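Local coordinates for protein oxalate biosynthetic component 1 (Burkholderia thailandensis, PDB 5IKY) that produces oxalate in quorum sensing-dependent oxalogenesis, acting as a bifunctional enzyme with serine hydrolase and lyase activities, at residues A[686-694]-A[715-726]; A[1029-1040]-A[1052-1063]. All coordinates share one frame; numbering follows the deposited sequence.

Interaction 1: residues A[686-694]-A[715-726]; sequences CLEYLVGIP and YSATMALLYHAL
The hydroxyl of Tyr715, hydrogen-bonded to the backbone oxygen of Ala1002, lies against the ring of Pro694, with OH 3.5 Å from CB. This touch closes one end of an antiparallel helix pair in the cap domain, formed by helices 682-690 and 715-734; the axes of their segments 686-690 and 715-726 approach to 9.7 Å at 151°. No hydrogen bond joins the two segments, and the interface is almost wholly aliphatic and aromatic. Pro694 meets Tyr715 at the ring's edge, its CG near the ring plane, whereas CG of Met719 lies over one face of that ring, toward its rim. A type I turn from Leu690 to Ile693 leads the chain off the first helix toward this proline.

Val691 fits between two side chains of the longer helix. Its CG1 stands over the Tyr723 ring, 4.1 Å from the centroid, in a CH-pi contact, and also presses on CB of Leu722; CG2 turns to the phenol oxygen. CG1 is opposite the carbonyl carbon (chi1 -65°), which leaves both methyls facing the tyrosine. Farther along, Leu687 forks over the helix: CD1 rests on CB of Ala725 at 3.7 Å, and CD2 meets CD2 of Leu722. Glu688 sends its carboxylate to a salt bridge with Lys680, while its CG packs 4.0 Å from CD1 of Leu726.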
loop_
_atom_site.group_PDB
_atom_site.type_symbol
_atom_site.label_atom_id
_atom_site.label_comp_id
_atom_site.label_asym_id
_atom_site.label_seq_id
_atom_site.Cartn_x
_atom_site.Cartn_y
_atom_site.Cartn_z
ATOM N N CYS A 686 25.454 4.784 -10.441
ATOM C CA CYS A 686 25.267 3.966 -9.248
ATOM C C CYS A 686 24.766 4.811 -8.086
ATOM O O CYS A 686 23.836 4.418 -7.379
ATOM C CB CYS A 686 26.569 3.266 -8.859
ATOM S SG CYS A 686 26.457 2.301 -7.328
ATOM N N LEU A 687 25.394 5.968 -7.895
ATOM C CA LEU A 687 25.000 6.897 -6.841
ATOM C C LEU A 687 23.548 7.324 -7.004
ATOM O O LEU A 687 22.797 7.389 -6.029
ATOM C CB LEU A 687 25.909 8.128 -6.838
ATOM C CG LEU A 687 27.361 7.915 -6.409
ATOM C CD1 LEU A 687 28.182 9.163 -6.681
ATOM C CD2 LEU A 687 27.433 7.535 -4.943
ATOM N N GLU A 688 23.161 7.615 -8.243
ATOM C CA GLU A 688 21.793 8.021 -8.549
ATOM C C GLU A 688 20.812 6.909 -8.212
ATOM O O GLU A 688 19.698 7.166 -7.759
ATOM C CB GLU A 688 21.657 8.413 -10.023
ATOM C CG GLU A 688 22.289 9.750 -10.380
ATOM C CD GLU A 688 21.938 10.203 -11.786
ATOM O OE1 GLU A 688 21.437 9.372 -12.573
ATOM O OE2 GLU A 688 22.159 11.392 -12.102
ATOM N N TYR A 689 21.238 5.671 -8.435
ATOM C CA TYR A 689 20.429 4.510 -8.099
ATOM C C TYR A 689 20.267 4.376 -6.588
ATOM O O TYR A 689 19.158 4.190 -6.088
ATOM C CB TYR A 689 21.054 3.240 -8.686
ATOM C CG TYR A 689 20.450 1.952 -8.170
ATOM C CD1 TYR A 689 19.168 1.568 -8.537
ATOM C CD2 TYR A 689 21.169 1.115 -7.326
ATOM C CE1 TYR A 689 18.614 0.390 -8.070
ATOM C CE2 TYR A 689 20.624 -0.065 -6.856
ATOM C CZ TYR A 689 19.347 -0.422 -7.232
ATOM O OH TYR A 689 18.801 -1.594 -6.767
ATOM N N LEU A 690 21.379 4.488 -5.865
ATOM C CA LEU A 690 21.380 4.318 -4.415
ATOM C C LEU A 690 20.453 5.298 -3.696
ATOM O O LEU A 690 19.686 4.898 -2.822
ATOM C CB LEU A 690 22.799 4.460 -3.865
ATOM C CG LEU A 690 23.736 3.275 -4.099
ATOM C CD1 LEU A 690 25.139 3.605 -3.617
ATOM C CD2 LEU A 690 23.206 2.029 -3.406
ATOM N N VAL A 691 20.517 6.573 -4.066
ATOM C CA VAL A 691 19.696 7.587 -3.409
ATOM C C VAL A 691 18.227 7.475 -3.812
ATOM O O VAL A 691 17.373 8.174 -3.269
ATOM C CB VAL A 691 20.192 9.011 -3.721
ATOM C CG1 VAL A 691 21.576 9.232 -3.130
ATOM C CG2 VAL A 691 20.192 9.260 -5.222
ATOM N N GLY A 692 17.942 6.591 -4.764
ATOM C CA GLY A 692 16.581 6.368 -5.217
ATOM C C GLY A 692 15.929 5.152 -4.582
ATOM O O GLY A 692 14.734 4.917 -4.759
ATOM N N ILE A 693 16.712 4.369 -3.845
ATOM C CA ILE A 693 16.180 3.192 -3.162
ATOM C C ILE A 693 15.203 3.551 -2.028
ATOM O O ILE A 693 14.127 2.957 -1.942
ATOM C CB ILE A 693 17.315 2.305 -2.603
ATOM C CG1 ILE A 693 18.158 1.741 -3.747
ATOM C CG2 ILE A 693 16.749 1.166 -1.757
ATOM C CD1 ILE A 693 19.358 0.949 -3.280
ATOM N N PRO A 694 15.555 4.521 -1.157
ATOM C CA PRO A 694 14.558 4.839 -0.128
ATOM C C PRO A 694 13.324 5.519 -0.708
ATOM O O PRO A 694 13.450 6.317 -1.636
ATOM C CB PRO A 694 15.304 5.798 0.813
ATOM C CG PRO A 694 16.746 5.639 0.482
ATOM C CD PRO A 694 16.786 5.309 -0.971
ATOM N N TYR A 715 21.118 7.157 8.471
ATOM C CA TYR A 715 20.417 7.405 7.213
ATOM C C TYR A 715 20.772 8.750 6.582
ATOM O O TYR A 715 21.176 8.805 5.420
ATOM C CB TYR A 715 18.902 7.329 7.409
ATOM C CG TYR A 715 18.137 7.668 6.151
ATOM C CD1 TYR A 715 18.051 6.759 5.103
ATOM C CD2 TYR A 715 17.520 8.905 5.998
ATOM C CE1 TYR A 715 17.360 7.067 3.943
ATOM C CE2 TYR A 715 16.828 9.223 4.842
ATOM C CZ TYR A 715 16.751 8.299 3.818
ATOM O OH TYR A 715 16.066 8.608 2.666
ATOM N N SER A 716 20.608 9.829 7.340
ATOM C CA SER A 716 20.852 11.169 6.810
ATOM C C SER A 716 22.315 11.376 6.436
ATOM O O SER A 716 22.617 11.954 5.394
ATOM C CB SER A 716 20.418 12.233 7.819
ATOM O OG SER A 716 19.008 12.244 7.968
ATOM N N ALA A 717 23.217 10.899 7.290
ATOM C CA ALA A 717 24.649 10.999 7.026
ATOM C C ALA A 717 25.019 10.257 5.747
ATOM O O ALA A 717 25.808 10.749 4.940
ATOM C CB ALA A 717 25.449 10.461 8.202
ATOM N N THR A 718 24.442 9.072 5.567
ATOM C CA THR A 718 24.686 8.276 4.372
ATOM C C THR A 718 24.220 9.017 3.123
ATOM O O THR A 718 24.928 9.064 2.117
ATOM C CB THR A 718 23.976 6.911 4.442
ATOM O OG1 THR A 718 24.297 6.264 5.678
ATOM C CG2 THR A 718 24.407 6.027 3.285
ATOM N N MET A 719 23.029 9.604 3.197
ATOM C CA MET A 719 22.471 10.341 2.070
ATOM C C MET A 719 23.294 11.596 1.788
ATOM O O MET A 719 23.507 11.962 0.632
ATOM C CB MET A 719 21.008 10.706 2.335
ATOM C CG MET A 719 20.074 9.504 2.416
ATOM S SD MET A 719 19.827 8.684 0.827
ATOM C CE MET A 719 18.581 9.736 0.084
ATOM N N ALA A 720 23.766 12.241 2.849
ATOM C CA ALA A 720 24.601 13.430 2.714
ATOM C C ALA A 720 25.902 13.102 1.987
ATOM O O ALA A 720 26.369 13.874 1.149
ATOM C CB ALA A 720 24.894 14.030 4.079
ATOM N N LEU A 721 26.476 11.949 2.313
ATOM C CA LEU A 721 27.725 11.506 1.705
ATOM C C LEU A 721 27.526 11.105 0.249
ATOM O O LEU A 721 28.358 11.411 -0.606
ATOM C CB LEU A 721 28.317 10.337 2.495
ATOM C CG LEU A 721 28.881 10.698 3.869
ATOM C CD1 LEU A 721 29.256 9.450 4.647
ATOM C CD2 LEU A 721 30.080 11.610 3.705
ATOM N N LEU A 722 26.424 10.416 -0.025
ATOM C CA LEU A 722 26.110 9.977 -1.381
ATOM C C LEU A 722 25.916 11.163 -2.320
ATOM O O LEU A 722 26.438 11.174 -3.433
ATOM C CB LEU A 722 24.860 9.097 -1.385
ATOM C CG LEU A 722 25.029 7.706 -0.778
ATOM C CD1 LEU A 722 23.706 6.952 -0.777
ATOM C CD2 LEU A 722 26.094 6.936 -1.533
ATOM N N TYR A 723 25.162 12.160 -1.866
ATOM C CA TYR A 723 24.931 13.356 -2.671
ATOM C C TYR A 723 26.188 14.211 -2.775
ATOM O O TYR A 723 26.350 14.969 -3.727
ATOM C CB TYR A 723 23.777 14.180 -2.097
ATOM C CG TYR A 723 22.425 13.738 -2.606
ATOM C CD1 TYR A 723 22.107 13.842 -3.954
ATOM C CD2 TYR A 723 21.468 13.216 -1.743
ATOM C CE1 TYR A 723 20.880 13.435 -4.432
ATOM C CE2 TYR A 723 20.232 12.810 -2.212
ATOM C CZ TYR A 723 19.943 12.925 -3.558
ATOM O OH TYR A 723 18.717 12.526 -4.037
ATOM N N HIS A 724 27.072 14.086 -1.790
ATOM C CA HIS A 724 28.361 14.765 -1.831
ATOM C C HIS A 724 29.165 14.289 -3.035
ATOM O O HIS A 724 29.664 15.094 -3.821
ATOM C CB HIS A 724 29.139 14.521 -0.538
ATOM C CG HIS A 724 30.418 15.293 -0.440
ATOM N ND1 HIS A 724 31.515 15.028 -1.233
ATOM C CD2 HIS A 724 30.778 16.317 0.369
ATOM C CE1 HIS A 724 32.491 15.862 -0.922
ATOM N NE2 HIS A 724 32.071 16.653 0.048
ATOM N N ALA A 725 29.284 12.972 -3.172
ATOM C CA ALA A 725 29.988 12.382 -4.302
ATOM C C ALA A 725 29.233 12.647 -5.598
ATOM O O ALA A 725 29.836 12.849 -6.653
ATOM C CB ALA A 725 30.176 10.887 -4.092
ATOM N N LEU A 726 27.906 12.648 -5.508
ATOM C CA LEU A 726 27.053 12.880 -6.666
ATOM C C LEU A 726 27.204 14.317 -7.155
ATOM O O LEU A 726 27.166 14.577 -8.356
ATOM C CB LEU A 726 25.591 12.578 -6.324
ATOM C CG LEU A 726 24.665 12.119 -7.454
ATOM C CD1 LEU A 726 23.487 11.346 -6.883
ATOM C CD2 LEU A 726 24.170 13.294 -8.280
#

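Interaction 2: residues A[1029-1040]-A[1052-1063]; sequences PADYRYDHATPV and RLTGVFLLDDHA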
loop_
_atom_site.group_PDB
_atom_site.type_symbol
_atom_site.label_atom_id
_atom_site.label_comp_id
_atom_site.label_asym_id
_atom_site.label_seq_id
_atom_site.Cartn_x
_atom_site.Cartn_y
_atom_site.Cartn_z
ATOM N N PRO A 1029 -10.083 14.066 -10.259
ATOM C CA PRO A 1029 -9.030 14.285 -9.260
ATOM C C PRO A 1029 -8.816 15.760 -8.918
ATOM O O PRO A 1029 -8.286 16.065 -7.850
ATOM C CB PRO A 1029 -7.778 13.703 -9.935
ATOM C CG PRO A 1029 -8.290 12.840 -11.050
ATOM C CD PRO A 1029 -9.537 13.514 -11.510
ATOM N N ALA A 1030 -9.223 16.656 -9.813
ATOM C CA ALA A 1030 -9.002 18.088 -9.623
ATOM C C ALA A 1030 -9.845 18.653 -8.480
ATOM O O ALA A 1030 -9.547 19.725 -7.950
ATOM C CB ALA A 1030 -9.295 18.841 -10.914
ATOM N N ASP A 1031 -10.895 17.929 -8.106
ATOM C CA ASP A 1031 -11.783 18.364 -7.035
ATOM C C ASP A 1031 -11.203 18.050 -5.660
ATOM O O ASP A 1031 -11.603 18.642 -4.658
ATOM C CB ASP A 1031 -13.156 17.701 -7.176
ATOM C CG ASP A 1031 -13.851 18.068 -8.473
ATOM O OD1 ASP A 1031 -13.673 19.210 -8.944
ATOM O OD2 ASP A 1031 -14.575 17.210 -9.020
ATOM N N TYR A 1032 -10.255 17.118 -5.628
ATOM C CA TYR A 1032 -9.715 16.596 -4.375
ATOM C C TYR A 1032 -9.081 17.655 -3.475
ATOM O O TYR A 1032 -8.278 18.476 -3.922
ATOM C CB TYR A 1032 -8.682 15.504 -4.663
ATOM C CG TYR A 1032 -7.846 15.139 -3.457
ATOM C CD1 TYR A 1032 -8.374 14.365 -2.431
ATOM C CD2 TYR A 1032 -6.532 15.577 -3.339
ATOM C CE1 TYR A 1032 -7.615 14.034 -1.323
ATOM C CE2 TYR A 1032 -5.768 15.253 -2.235
ATOM C CZ TYR A 1032 -6.314 14.480 -1.230
ATOM O OH TYR A 1032 -5.557 14.153 -0.129
ATOM N N ARG A 1033 -9.456 17.615 -2.201
ATOM C CA ARG A 1033 -8.811 18.406 -1.159
ATOM C C ARG A 1033 -8.521 17.509 0.039
ATOM O O ARG A 1033 -9.317 16.627 0.361
ATOM C CB ARG A 1033 -9.688 19.585 -0.732
ATOM C CG ARG A 1033 -9.890 20.663 -1.783
ATOM C CD ARG A 1033 -10.783 21.764 -1.229
ATOM N NE ARG A 1033 -10.993 22.856 -2.174
ATOM C CZ ARG A 1033 -11.917 22.852 -3.129
ATOM N NH1 ARG A 1033 -12.720 21.805 -3.273
ATOM N NH2 ARG A 1033 -12.038 23.892 -3.942
ATOM N N TYR A 1034 -7.390 17.725 0.704
ATOM C CA TYR A 1034 -7.057 16.918 1.876
ATOM C C TYR A 1034 -7.626 17.534 3.158
ATOM O O TYR A 1034 -6.885 17.919 4.060
ATOM C CB TYR A 1034 -5.534 16.713 1.993
ATOM C CG TYR A 1034 -4.675 17.958 1.854
ATOM C CD1 TYR A 1034 -4.291 18.429 0.603
ATOM C CD2 TYR A 1034 -4.216 18.641 2.975
ATOM C CE1 TYR A 1034 -3.499 19.559 0.475
ATOM C CE2 TYR A 1034 -3.425 19.766 2.856
ATOM C CZ TYR A 1034 -3.071 20.223 1.604
ATOM O OH TYR A 1034 -2.285 21.346 1.482
ATOM N N ASP A 1035 -8.954 17.613 3.229
ATOM C CA ASP A 1035 -9.637 18.098 4.428
ATOM C C ASP A 1035 -9.461 17.126 5.587
ATOM O O ASP A 1035 -9.424 17.530 6.750
ATOM C CB ASP A 1035 -11.127 18.310 4.164
ATOM C CG ASP A 1035 -11.412 18.829 2.771
ATOM O OD1 ASP A 1035 -10.747 19.792 2.346
ATOM O OD2 ASP A 1035 -12.325 18.292 2.107
ATOM N N HIS A 1036 -9.337 15.845 5.250
ATOM C CA HIS A 1036 -9.217 14.776 6.236
ATOM C C HIS A 1036 -7.946 14.879 7.074
ATOM O O HIS A 1036 -7.813 14.200 8.094
ATOM C CB HIS A 1036 -9.252 13.418 5.534
ATOM C CG HIS A 1036 -8.156 13.236 4.532
ATOM N ND1 HIS A 1036 -8.247 13.699 3.237
ATOM C CD2 HIS A 1036 -6.936 12.657 4.638
ATOM C CE1 HIS A 1036 -7.135 13.408 2.587
ATOM N NE2 HIS A 1036 -6.322 12.775 3.415
ATOM N N ALA A 1037 -7.016 15.719 6.627
ATOM C CA ALA A 1037 -5.735 15.903 7.299
ATOM C C ALA A 1037 -5.906 16.289 8.766
ATOM O O ALA A 1037 -6.749 17.120 9.108
ATOM C CB ALA A 1037 -4.910 16.950 6.571
ATOM N N THR A 1038 -5.102 15.674 9.627
ATOM C CA THR A 1038 -5.172 15.929 11.061
ATOM C C THR A 1038 -3.896 16.593 11.564
ATOM O O THR A 1038 -2.809 16.029 11.441
ATOM C CB THR A 1038 -5.404 14.629 11.855
ATOM O OG1 THR A 1038 -6.534 13.930 11.319
ATOM C CG2 THR A 1038 -5.649 14.939 13.325
ATOM N N PRO A 1039 -4.026 17.801 12.128
ATOM C CA PRO A 1039 -2.872 18.513 12.685
ATOM C C PRO A 1039 -2.399 17.924 14.012
ATOM O O PRO A 1039 -3.196 17.761 14.935
ATOM C CB PRO A 1039 -3.398 19.938 12.877
ATOM C CG PRO A 1039 -4.867 19.776 13.042
ATOM C CD PRO A 1039 -5.255 18.610 12.176
ATOM N N VAL A 1040 -1.113 17.602 14.092
ATOM C CA VAL A 1040 -0.502 17.163 15.342
ATOM C C VAL A 1040 0.375 18.289 15.882
ATOM O O VAL A 1040 1.122 18.919 15.133
ATOM C CB VAL A 1040 0.331 15.880 15.152
ATOM C CG1 VAL A 1040 0.938 15.434 16.474
ATOM C CG2 VAL A 1040 -0.531 14.773 14.563
ATOM N N ARG A 1052 2.149 19.758 12.735
ATOM C CA ARG A 1052 2.354 18.692 11.762
ATOM C C ARG A 1052 1.029 18.133 11.250
ATOM O O ARG A 1052 0.260 17.549 12.012
ATOM C CB ARG A 1052 3.187 17.567 12.382
ATOM C CG ARG A 1052 3.799 16.608 11.375
ATOM C CD ARG A 1052 5.246 16.967 11.087
ATOM N NE ARG A 1052 6.068 16.913 12.293
ATOM C CZ ARG A 1052 7.379 17.134 12.318
ATOM N NH1 ARG A 1052 8.026 17.428 11.198
ATOM N NH2 ARG A 1052 8.044 17.062 13.462
ATOM N N LEU A 1053 0.764 18.310 9.959
ATOM C CA LEU A 1053 -0.428 17.730 9.347
ATOM C C LEU A 1053 -0.169 16.280 8.951
ATOM O O LEU A 1053 0.842 15.971 8.315
ATOM C CB LEU A 1053 -0.871 18.532 8.119
ATOM C CG LEU A 1053 -1.225 20.014 8.258
ATOM C CD1 LEU A 1053 -2.191 20.420 7.154
ATOM C CD2 LEU A 1053 -1.804 20.336 9.626
ATOM N N THR A 1054 -1.086 15.393 9.324
ATOM C CA THR A 1054 -0.959 13.980 8.990
ATOM C C THR A 1054 -2.083 13.528 8.065
ATOM O O THR A 1054 -3.183 14.079 8.095
ATOM C CB THR A 1054 -0.957 13.094 10.253
ATOM O OG1 THR A 1054 -2.211 13.223 10.935
ATOM C CG2 THR A 1054 0.171 13.499 11.189
ATOM N N GLY A 1055 -1.794 12.525 7.242
ATOM C CA GLY A 1055 -2.779 11.974 6.329
ATOM C C GLY A 1055 -2.858 12.730 5.019
ATOM O O GLY A 1055 -3.673 12.410 4.153
ATOM N N VAL A 1056 -2.010 13.742 4.875
ATOM C CA VAL A 1056 -1.970 14.532 3.654
ATOM C C VAL A 1056 -1.405 13.708 2.503
ATOM O O VAL A 1056 -0.394 13.022 2.655
ATOM C CB VAL A 1056 -1.121 15.810 3.828
ATOM C CG1 VAL A 1056 -1.114 16.630 2.546
ATOM C CG2 VAL A 1056 -1.640 16.641 4.992
ATOM N N PHE A 1057 -2.075 13.762 1.357
ATOM C CA PHE A 1057 -1.537 13.183 0.133
ATOM C C PHE A 1057 -2.051 13.967 -1.068
ATOM O O PHE A 1057 -3.041 14.691 -0.967
ATOM C CB PHE A 1057 -1.896 11.696 0.016
ATOM C CG PHE A 1057 -3.367 11.428 -0.135
ATOM C CD1 PHE A 1057 -4.175 11.270 0.980
ATOM C CD2 PHE A 1057 -3.940 11.313 -1.393
ATOM C CE1 PHE A 1057 -5.527 11.017 0.843
ATOM C CE2 PHE A 1057 -5.290 11.062 -1.536
ATOM C CZ PHE A 1057 -6.085 10.915 -0.417
ATOM N N LEU A 1058 -1.370 13.832 -2.199
ATOM C CA LEU A 1058 -1.718 14.594 -3.389
ATOM C C LEU A 1058 -1.999 13.680 -4.573
ATOM O O LEU A 1058 -1.190 12.812 -4.904
ATOM C CB LEU A 1058 -0.598 15.575 -3.744
ATOM C CG LEU A 1058 -0.112 16.492 -2.621
ATOM C CD1 LEU A 1058 1.009 17.394 -3.115
ATOM C CD2 LEU A 1058 -1.263 17.314 -2.059
ATOM N N LEU A 1059 -3.146 13.881 -5.210
ATOM C CA LEU A 1059 -3.507 13.109 -6.391
ATOM C C LEU A 1059 -2.886 13.717 -7.641
ATOM O O LEU A 1059 -2.720 14.934 -7.732
ATOM C CB LEU A 1059 -5.027 13.034 -6.542
ATOM C CG LEU A 1059 -5.775 12.178 -5.516
ATOM C CD1 LEU A 1059 -7.256 12.096 -5.863
ATOM C CD2 LEU A 1059 -5.162 10.786 -5.422
ATOM N N ASP A 1060 -2.535 12.866 -8.601
ATOM C CA ASP A 1060 -2.044 13.344 -9.887
ATOM C C ASP A 1060 -3.199 13.376 -10.886
ATOM O O ASP A 1060 -4.361 13.242 -10.499
ATOM C CB ASP A 1060 -0.890 12.468 -10.393
ATOM C CG ASP A 1060 -1.352 11.122 -10.929
ATOM O OD1 ASP A 1060 -2.449 10.667 -10.549
ATOM O OD2 ASP A 1060 -0.608 10.513 -11.726
ATOM N N ASP A 1061 -2.882 13.541 -12.166
ATOM C CA ASP A 1061 -3.913 13.639 -13.194
ATOM C C ASP A 1061 -4.663 12.322 -13.397
ATOM O O ASP A 1061 -5.813 12.316 -13.836
ATOM C CB ASP A 1061 -3.300 14.103 -14.516
ATOM C CG ASP A 1061 -2.671 15.480 -14.414
ATOM O OD1 ASP A 1061 -2.995 16.213 -13.454
ATOM O OD2 ASP A 1061 -1.855 15.831 -15.293
ATOM N N HIS A 1062 -4.013 11.209 -13.071
ATOM C CA HIS A 1062 -4.632 9.896 -13.221
ATOM C C HIS A 1062 -5.143 9.367 -11.885
ATOM O O HIS A 1062 -5.356 8.162 -11.729
ATOM C CB HIS A 1062 -3.641 8.902 -13.829
ATOM C CG HIS A 1062 -2.986 9.393 -15.082
ATOM N ND1 HIS A 1062 -3.582 9.295 -16.321
ATOM C CD2 HIS A 1062 -1.785 9.983 -15.288
ATOM C CE1 HIS A 1062 -2.777 9.805 -17.235
ATOM N NE2 HIS A 1062 -1.680 10.229 -16.635
ATOM N N ALA A 1063 -5.331 10.280 -10.933
ATOM C CA ALA A 1063 -5.750 9.945 -9.569
ATOM C C ALA A 1063 -4.767 8.990 -8.886
ATOM O O ALA A 1063 -5.137 8.249 -7.975
ATOM C CB ALA A 1063 -7.159 9.352 -9.570
#
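The Phe1057 ring carries the hydroxyl of Tyr1032 over the centre of one face, OH standing 3.1 Å above the plane, and has CD2 of Leu1059 at its edge. The Tyr1032 ring is itself covered by CG of Leu1059 on one face and by the backbone N of Tyr1034 on the opposite one. The two rings form an offset stack, centroids 4.8 Å apart and planes inclined by 29°. From its place over the phenyl ring, Tyr1032 OH also donates to Phe1057 O at 2.7 Å, from above the carbonyl plane. His1036 meets Phe1057 rim to rim and has Tyr1032 OH at its edge, in the ring plane; its NE2 gives a bent bond of 2.8 Å to Gly1055 O, which is tilted from the imidazole plane. Tyr1034 takes CG1 of Val1056 over its ring centre in a CH-pi contact, its own OH being bound to Tyr1074 O.

Beyond the cluster of Tyr1032, His1036 and Phe1057 the segments become the hairpin of strands 1038-1043 and 1049-1054, at the border of the mixed sheet of the alpha/beta-hydrolase fold. Thr1038 O accepts twice from Thr1054: the amide N comes from above the carbonyl plane, and OG1, at 2.9 Å, lies in that plane on a lone pair. The latter is possible because OG1 stands between the backbone N and carbonyl carbon (chi1 63°). Pro1039 and Leu1053 are a non-hydrogen-bonded pair; Trp1085 and Trp1081 of helix 1080-1090 pack on them respectively, and CB of Pro1039 touches CD2 of Leu1053 at 3.6 Å.

Interactions 1 and 2 belong to different parts of the chain, the cap domain and the hydrolase fold; their centres are 29 Å apart and their nearest atoms about 13 Å, so they do not touch. The residues following strand 988-992 approach both: Phe995 and Asn996 hydrogen-bond to Val1056 and Leu1058 of interaction 2, and Ala1002, at the end of helix 998-1002, receives Tyr715 of interaction 1. That short run of chain thus links the segment following strand 1049-1054 to the cap. Neither contact includes His227 or Glu477, the magnesium ligands, which follow strands 223-226 and 471-474 of the separate parallel sheet, in what is probably the lyase part.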